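Uncharacterized protein (Bacteroides fragilis, PDB 3EWL) is of unknown function, but this C-terminal part has a thioredoxin-like fold with a CxxC motif, consistent with a thiol-disulfide redox role. Local coordinates at residues 107-115 against 125-136. Numbering follows the deposited sequence.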
ATOM      1  N   ILE A 107      -5.106 -11.244   0.779  1.00 25.07           N
ATOM      2  CA  ILE A 107      -5.276 -10.354  -0.385  1.00 25.76           C
ATOM      3  C   ILE A 107      -6.297 -11.055  -1.305  1.00 26.79           C
ATOM      4  O   ILE A 107      -5.920 -11.782  -2.248  1.00 27.41           O
ATOM      5  CB  ILE A 107      -3.905  -9.975  -1.041  1.00 25.43           C
ATOM      6  CG1 ILE A 107      -3.084  -9.104  -0.075  1.00 24.08           C
ATOM      7  CG2 ILE A 107      -4.078  -9.263  -2.404  1.00 24.36           C
ATOM      8  CD1 ILE A 107      -1.608  -9.122  -0.346  1.00 23.17           C
ATOM      9  N   ARG A 108      -7.581 -10.848  -0.983  1.00 26.90           N
ATOM     10  CA  ARG A 108      -8.704 -11.509  -1.664  1.00 27.92           C
ATOM     11  C   ARG A 108      -8.800 -11.121  -3.134  1.00 27.20           C
ATOM     12  O   ARG A 108      -9.396 -11.838  -3.912  1.00 27.65           O
ATOM     13  CB  ARG A 108     -10.049 -11.114  -1.050  1.00 28.66           C
ATOM     14  CG  ARG A 108     -10.149 -11.172   0.436  1.00 32.89           C
ATOM     15  CD  ARG A 108     -11.622 -10.956   0.829  1.00 39.83           C
ATOM     16  NE  ARG A 108     -12.158  -9.584   0.719  1.00 43.59           N
ATOM     17  CZ  ARG A 108     -13.161  -9.195  -0.085  1.00 45.37           C
ATOM     18  NH1 ARG A 108     -13.573  -7.929  -0.059  1.00 47.56           N
ATOM     19  NH2 ARG A 108     -13.761 -10.039  -0.913  1.00 42.43           N
ATOM     20  N   ALA A 109      -8.252  -9.962  -3.480  1.00 26.03           N
ATOM     21  CA  ALA A 109      -8.505  -9.286  -4.757  1.00 25.13           C
ATOM     22  C   ALA A 109      -7.510  -8.133  -4.857  1.00 24.45           C
ATOM     23  O   ALA A 109      -6.876  -7.784  -3.853  1.00 24.31           O
ATOM     24  CB  ALA A 109      -9.931  -8.746  -4.813  1.00 24.04           C
ATOM     25  N   THR A 110      -7.342  -7.562  -6.055  1.00 24.19           N
ATOM     26  CA  THR A 110      -6.537  -6.341  -6.184  1.00 23.96           C
ATOM     27  C   THR A 110      -7.460  -5.275  -6.656  1.00 22.98           C
ATOM     28  O   THR A 110      -8.170  -5.482  -7.623  1.00 22.46           O
ATOM     29  CB  THR A 110      -5.328  -6.479  -7.142  1.00 23.64           C
ATOM     30  OG1 THR A 110      -5.781  -6.815  -8.458  1.00 23.97           O
ATOM     31  CG2 THR A 110      -4.379  -7.547  -6.663  1.00 24.25           C
ATOM     32  N   PRO A 111      -7.458  -4.113  -5.987  1.00 22.33           N
ATOM     33  CA  PRO A 111      -6.627  -3.698  -4.841  1.00 22.40           C
ATOM     34  C   PRO A 111      -7.187  -4.245  -3.530  1.00 22.17           C
ATOM     35  O   PRO A 111      -8.362  -4.520  -3.436  1.00 21.05           O
ATOM     36  CB  PRO A 111      -6.747  -2.167  -4.856  1.00 22.65           C
ATOM     37  CG  PRO A 111      -8.153  -1.906  -5.445  1.00 21.78           C
ATOM     38  CD  PRO A 111      -8.349  -3.027  -6.469  1.00 22.25           C
ATOM     39  N   THR A 112      -6.329  -4.472  -2.553  1.00 21.92           N
ATOM     40  CA  THR A 112      -6.781  -4.642  -1.176  1.00 21.04           C
ATOM     41  C   THR A 112      -6.020  -3.562  -0.365  1.00 21.20           C
ATOM     42  O   THR A 112      -4.804  -3.374  -0.493  1.00 21.14           O
ATOM     43  CB  THR A 112      -6.434  -6.053  -0.630  1.00 22.57           C
ATOM     44  OG1 THR A 112      -7.071  -7.078  -1.427  1.00 24.84           O
ATOM     45  CG2 THR A 112      -6.832  -6.201   0.868  1.00 21.90           C
ATOM     46  N   ILE A 113      -6.742  -2.870   0.490  1.00 20.45           N
ATOM     47  CA  ILE A 113      -6.196  -1.748   1.172  1.00 20.67           C
ATOM     48  C   ILE A 113      -6.312  -1.984   2.681  1.00 21.31           C
ATOM     49  O   ILE A 113      -7.378  -2.438   3.175  1.00 19.55           O
ATOM     50  CB  ILE A 113      -6.981  -0.516   0.774  1.00 20.04           C
ATOM     51  CG1 ILE A 113      -6.851  -0.269  -0.735  1.00 22.83           C
ATOM     52  CG2 ILE A 113      -6.492   0.716   1.523  1.00 21.46           C
ATOM     53  CD1 ILE A 113      -8.188  -0.104  -1.429  1.00 27.00           C
ATOM     54  N   TYR A 114      -5.243  -1.627   3.389  1.00 20.40           N
ATOM     55  CA  TYR A 114      -5.229  -1.566   4.845  1.00 22.14           C
ATOM     56  C   TYR A 114      -4.763  -0.179   5.290  1.00 21.41           C
ATOM     57  O   TYR A 114      -3.832   0.389   4.709  1.00 21.99           O
ATOM     58  CB  TYR A 114      -4.257  -2.635   5.440  1.00 21.99           C
ATOM     59  CG  TYR A 114      -4.682  -4.093   5.320  1.00 23.51           C
ATOM     60  CD1 TYR A 114      -4.878  -4.871   6.468  1.00 26.61           C
ATOM     61  CD2 TYR A 114      -4.854  -4.710   4.088  1.00 25.48           C
ATOM     62  CE1 TYR A 114      -5.231  -6.209   6.386  1.00 26.30           C
ATOM     63  CE2 TYR A 114      -5.244  -6.053   4.011  1.00 26.50           C
ATOM     64  CZ  TYR A 114      -5.433  -6.779   5.176  1.00 27.05           C
ATOM     65  OH  TYR A 114      -5.807  -8.105   5.166  1.00 32.86           O
ATOM     66  N   LEU A 115      -5.375   0.361   6.339  1.00 21.67           N
ATOM     67  CA  LEU A 115      -4.820   1.531   6.992  1.00 21.22           C
ATOM     68  C   LEU A 115      -4.118   1.139   8.313  1.00 21.94           C
ATOM     69  O   LEU A 115      -4.694   0.429   9.141  1.00 21.22           O
ATOM     70  CB  LEU A 115      -5.915   2.556   7.237  1.00 21.94           C
ATOM     71  CG  LEU A 115      -5.384   3.899   7.756  1.00 21.38           C
ATOM     72  CD1 LEU A 115      -4.407   4.547   6.796  1.00 21.15           C
ATOM     73  CD2 LEU A 115      -6.581   4.792   7.962  1.00 21.14           C
ATOM     74  N   LYS A 125      -9.002  -2.659   8.106  1.00 24.00           N
ATOM     75  CA  LYS A 125      -8.631  -3.901   7.431  1.00 25.13           C
ATOM     76  C   LYS A 125      -9.397  -4.120   6.105  1.00 25.41           C
ATOM     77  O   LYS A 125     -10.611  -4.040   6.089  1.00 26.26           O
ATOM     78  CB  LYS A 125      -8.826  -5.095   8.382  1.00 24.73           C
ATOM     79  CG  LYS A 125      -9.113  -6.402   7.632  1.00 27.98           C
ATOM     80  CD  LYS A 125      -8.688  -7.640   8.339  1.00 30.99           C
ATOM     81  CE  LYS A 125      -8.695  -8.763   7.312  1.00 32.31           C
ATOM     82  NZ  LYS A 125      -7.852  -9.845   7.806  1.00 35.35           N
ATOM     83  N   ASP A 126      -8.701  -4.379   4.993  1.00 25.90           N
ATOM     84  CA  ASP A 126      -9.369  -4.674   3.707  1.00 26.76           C
ATOM     85  C   ASP A 126     -10.526  -3.686   3.464  1.00 28.21           C
ATOM     86  O   ASP A 126     -11.700  -4.074   3.264  1.00 29.13           O
ATOM     87  CB  ASP A 126      -9.898  -6.103   3.694  1.00 26.47           C
ATOM     88  CG  ASP A 126     -10.491  -6.513   2.328  1.00 28.34           C
ATOM     89  OD1 ASP A 126     -10.281  -5.800   1.318  1.00 28.12           O
ATOM     90  OD2 ASP A 126     -11.141  -7.589   2.265  1.00 30.78           O
ATOM     91  N   THR A 127     -10.183  -2.410   3.457  1.00 28.40           N
ATOM     92  CA  THR A 127     -11.171  -1.369   3.577  1.00 29.44           C
ATOM     93  C   THR A 127     -11.508  -0.724   2.221  1.00 29.86           C
ATOM     94  O   THR A 127     -11.037  -1.191   1.151  1.00 30.02           O
ATOM     95  CB  THR A 127     -10.707  -0.385   4.679  1.00 29.46           C
ATOM     96  OG1 THR A 127     -11.725   0.575   4.945  1.00 29.67           O
ATOM     97  CG2 THR A 127      -9.391   0.305   4.284  1.00 32.10           C
ATOM     98  N   SER A 128     -12.356   0.300   2.256  1.00 29.79           N
ATOM     99  CA  SER A 128     -12.751   1.017   1.047  1.00 30.87           C
ATOM    100  C   SER A 128     -12.551   2.525   1.100  1.00 30.10           C
ATOM    101  O   SER A 128     -12.344   3.096   2.170  1.00 29.53           O
ATOM    102  CB  SER A 128     -14.211   0.721   0.697  1.00 31.06           C
ATOM    103  OG  SER A 128     -14.274  -0.362  -0.229  1.00 35.59           O
HETATM  104  N   MSE A 129     -12.651   3.152  -0.074  1.00 30.20           N
HETATM  105  CA  MSE A 129     -12.409   4.562  -0.232  1.00 30.84           C
HETATM  106  C   MSE A 129     -13.321   5.383   0.702  1.00 30.96           C
HETATM  107  O   MSE A 129     -12.863   6.304   1.412  1.00 30.36           O
HETATM  108  CB  MSE A 129     -12.583   4.950  -1.706  1.00 30.71           C
HETATM  109  CG  MSE A 129     -12.212   6.391  -1.992  1.00 32.72           C
HETATM  110 SE   MSE A 129     -10.271   6.648  -1.882  0.90 36.58          SE
HETATM  111  CE  MSE A 129      -9.827   6.174  -3.709  1.00 36.04           C
ATOM    112  N   GLU A 130     -14.593   5.002   0.729  1.00 30.99           N
ATOM    113  CA  GLU A 130     -15.575   5.621   1.613  1.00 32.04           C
ATOM    114  C   GLU A 130     -15.125   5.581   3.068  1.00 31.34           C
ATOM    115  O   GLU A 130     -15.212   6.589   3.776  1.00 30.74           O
ATOM    116  CB  GLU A 130     -16.928   4.887   1.514  1.00 32.73           C
ATOM    117  CG  GLU A 130     -17.693   5.122   0.218  1.00 38.07           C
ATOM    118  CD  GLU A 130     -17.268   4.167  -0.937  1.00 44.75           C
ATOM    119  OE1 GLU A 130     -17.980   4.163  -1.983  1.00 49.02           O
ATOM    120  OE2 GLU A 130     -16.244   3.424  -0.813  1.00 45.27           O
ATOM    121  N   GLN A 131     -14.694   4.400   3.526  1.00 30.47           N
ATOM    122  CA  GLN A 131     -14.298   4.223   4.921  1.00 30.65           C
ATOM    123  C   GLN A 131     -13.046   5.007   5.266  1.00 29.35           C
ATOM    124  O   GLN A 131     -12.912   5.509   6.380  1.00 27.63           O
ATOM    125  CB  GLN A 131     -14.045   2.742   5.265  1.00 31.36           C
ATOM    126  CG  GLN A 131     -15.099   2.095   6.139  1.00 36.42           C
ATOM    127  CD  GLN A 131     -14.676   0.741   6.754  1.00 41.61           C
ATOM    128  OE1 GLN A 131     -14.019  -0.103   6.100  1.00 43.66           O
ATOM    129  NE2 GLN A 131     -15.073   0.526   8.010  1.00 41.53           N
ATOM    130  N   LEU A 132     -12.111   5.059   4.313  1.00 28.64           N
ATOM    131  CA  LEU A 132     -10.880   5.855   4.457  1.00 28.42           C
ATOM    132  C   LEU A 132     -11.155   7.351   4.598  1.00 28.42           C
ATOM    133  O   LEU A 132     -10.683   7.985   5.546  1.00 28.04           O
ATOM    134  CB  LEU A 132      -9.960   5.644   3.251  1.00 28.52           C
ATOM    135  CG  LEU A 132      -8.964   4.507   3.349  1.00 28.53           C
ATOM    136  CD1 LEU A 132      -8.419   4.241   1.914  1.00 29.24           C
ATOM    137  CD2 LEU A 132      -7.866   4.869   4.365  1.00 23.60           C
ATOM    138  N   ILE A 133     -11.933   7.885   3.658  1.00 28.40           N
ATOM    139  CA  ILE A 133     -12.292   9.287   3.641  1.00 29.28           C
ATOM    140  C   ILE A 133     -12.943   9.600   4.968  1.00 29.66           C
ATOM    141  O   ILE A 133     -12.494  10.491   5.716  1.00 29.96           O
ATOM    142  CB  ILE A 133     -13.241   9.606   2.461  1.00 28.85           C
ATOM    143  CG1 ILE A 133     -12.475   9.637   1.142  1.00 29.83           C
ATOM    144  CG2 ILE A 133     -13.974  10.956   2.662  1.00 29.80           C
ATOM    145  CD1 ILE A 133     -13.369   9.453  -0.060  1.00 29.82           C
ATOM    146  N   ASP A 134     -13.957   8.818   5.290  1.00 30.37           N
ATOM    147  CA  ASP A 134     -14.685   9.073   6.498  1.00 31.89           C
ATOM    148  C   ASP A 134     -13.757   9.070   7.666  1.00 32.03           C
ATOM    149  O   ASP A 134     -13.840   9.975   8.489  1.00 32.26           O
ATOM    150  CB  ASP A 134     -15.786   8.055   6.747  1.00 33.02           C
ATOM    151  CG  ASP A 134     -16.585   8.381   8.026  1.00 35.69           C
ATOM    152  OD1 ASP A 134     -16.524   7.577   8.979  1.00 34.81           O
ATOM    153  OD2 ASP A 134     -17.226   9.469   8.083  1.00 38.46           O
ATOM    154  N   TYR A 135     -12.875   8.063   7.755  1.00 32.16           N
ATOM    155  CA  TYR A 135     -11.984   7.969   8.931  1.00 32.55           C
ATOM    156  C   TYR A 135     -10.934   9.083   8.960  1.00 33.43           C
ATOM    157  O   TYR A 135     -10.639   9.623  10.018  1.00 33.04           O
ATOM    158  CB  TYR A 135     -11.285   6.597   9.049  1.00 32.20           C
ATOM    159  CG  TYR A 135     -10.359   6.519  10.253  1.00 32.14           C
ATOM    160  CD1 TYR A 135     -10.803   6.016  11.471  1.00 31.14           C
ATOM    161  CD2 TYR A 135      -9.042   6.997  10.184  1.00 34.45           C
ATOM    162  CE1 TYR A 135      -9.979   5.966  12.564  1.00 29.89           C
ATOM    163  CE2 TYR A 135      -8.215   6.958  11.280  1.00 32.00           C
ATOM    164  CZ  TYR A 135      -8.699   6.454  12.468  1.00 32.16           C
ATOM    165  OH  TYR A 135      -7.859   6.419  13.546  1.00 34.50           O
ATOM    166  N   LEU A 136     -10.335   9.395   7.810  1.00 34.91           N
ATOM    167  CA  LEU A 136      -9.185  10.305   7.794  1.00 36.58           C
ATOM    168  C   LEU A 136      -9.589  11.789   7.738  1.00 38.97           C
ATOM    169  O   LEU A 136      -8.786  12.651   8.129  1.00 38.90           O
ATOM    170  CB  LEU A 136      -8.175   9.929   6.699  1.00 36.22           C
ATOM    171  CG  LEU A 136      -7.308   8.691   7.002  1.00 34.32           C
ATOM    172  CD1 LEU A 136      -6.696   8.121   5.735  1.00 33.33           C
ATOM    173  CD2 LEU A 136      -6.232   9.006   8.036  1.00 32.01           C
TER
HETATM  174  O   HOH W   1      -9.568  -7.562  -0.787  1.00 34.72           O
HETATM  175  O   HOH W   2      -9.590  -3.410   0.360  1.00 16.41           O
HETATM  176  O   HOH W   3      -4.890 -10.644   6.659  1.00 36.86           O
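Leu115 and Leu132 form the apolar half of a joint between strand 112-116 and the C-terminal helix of a thioredoxin-like domain. A chi1 of -172° swings Leu115 away from its own backbone nitrogen and brings its CD2 to 3.8 Å from CD2 of Leu132; the same methyl also meets ring atom CD2 of Tyr135 and CD1 of Leu136. The other branch of Leu132, CD1, packs 4.0 Å from CG2 of Ile113, which in turn touches the Thr127 methyl. Met31 of the neighbouring strand and Phe45 of helix 40-50 continue this packing inward.

Where the chain leaves the sheet for the helix, Thr127 N donates to Ile113 O at 2.8 Å. Asp126 N is also near that oxygen but badly angled for a bond; it also lies over the centre of the Tyr114 ring, 3.8 Å above its plane. The extended Lys125 side chain lies beside Tyr114, pointing the same way, with CE 3.7 Å from Tyr114 OH.

The opposite character appears at Asp126, on the wetter side. Its OD2 offers the syn lone pair to Arg108 NE in a salt bridge whose hydrogen bond is nearly straight (2.7 Å, 175°); OD2 lies in the guanidinium plane, though the carboxylate is twisted 55° from it, and NH1 adds only a weak second bond. OD1 takes hydrogen bonds from two waters: one also donates to Thr112 OG1, whose own proton goes to Ala109 O, and the other ties Ile113 N to Thr127 O.

Arg108 and Thr112 flank the cis peptide bond before Pro111, and Thr110 touches Cys39 and Cys42, as in the cis-proline loop of thioredoxins. The contact thus combines two kinds of chemistry: hydrocarbon contacts seat the helix on the sheet, whereas one carboxylate, through a charge and ordered water, links its approach to the loop beside the probable redox site.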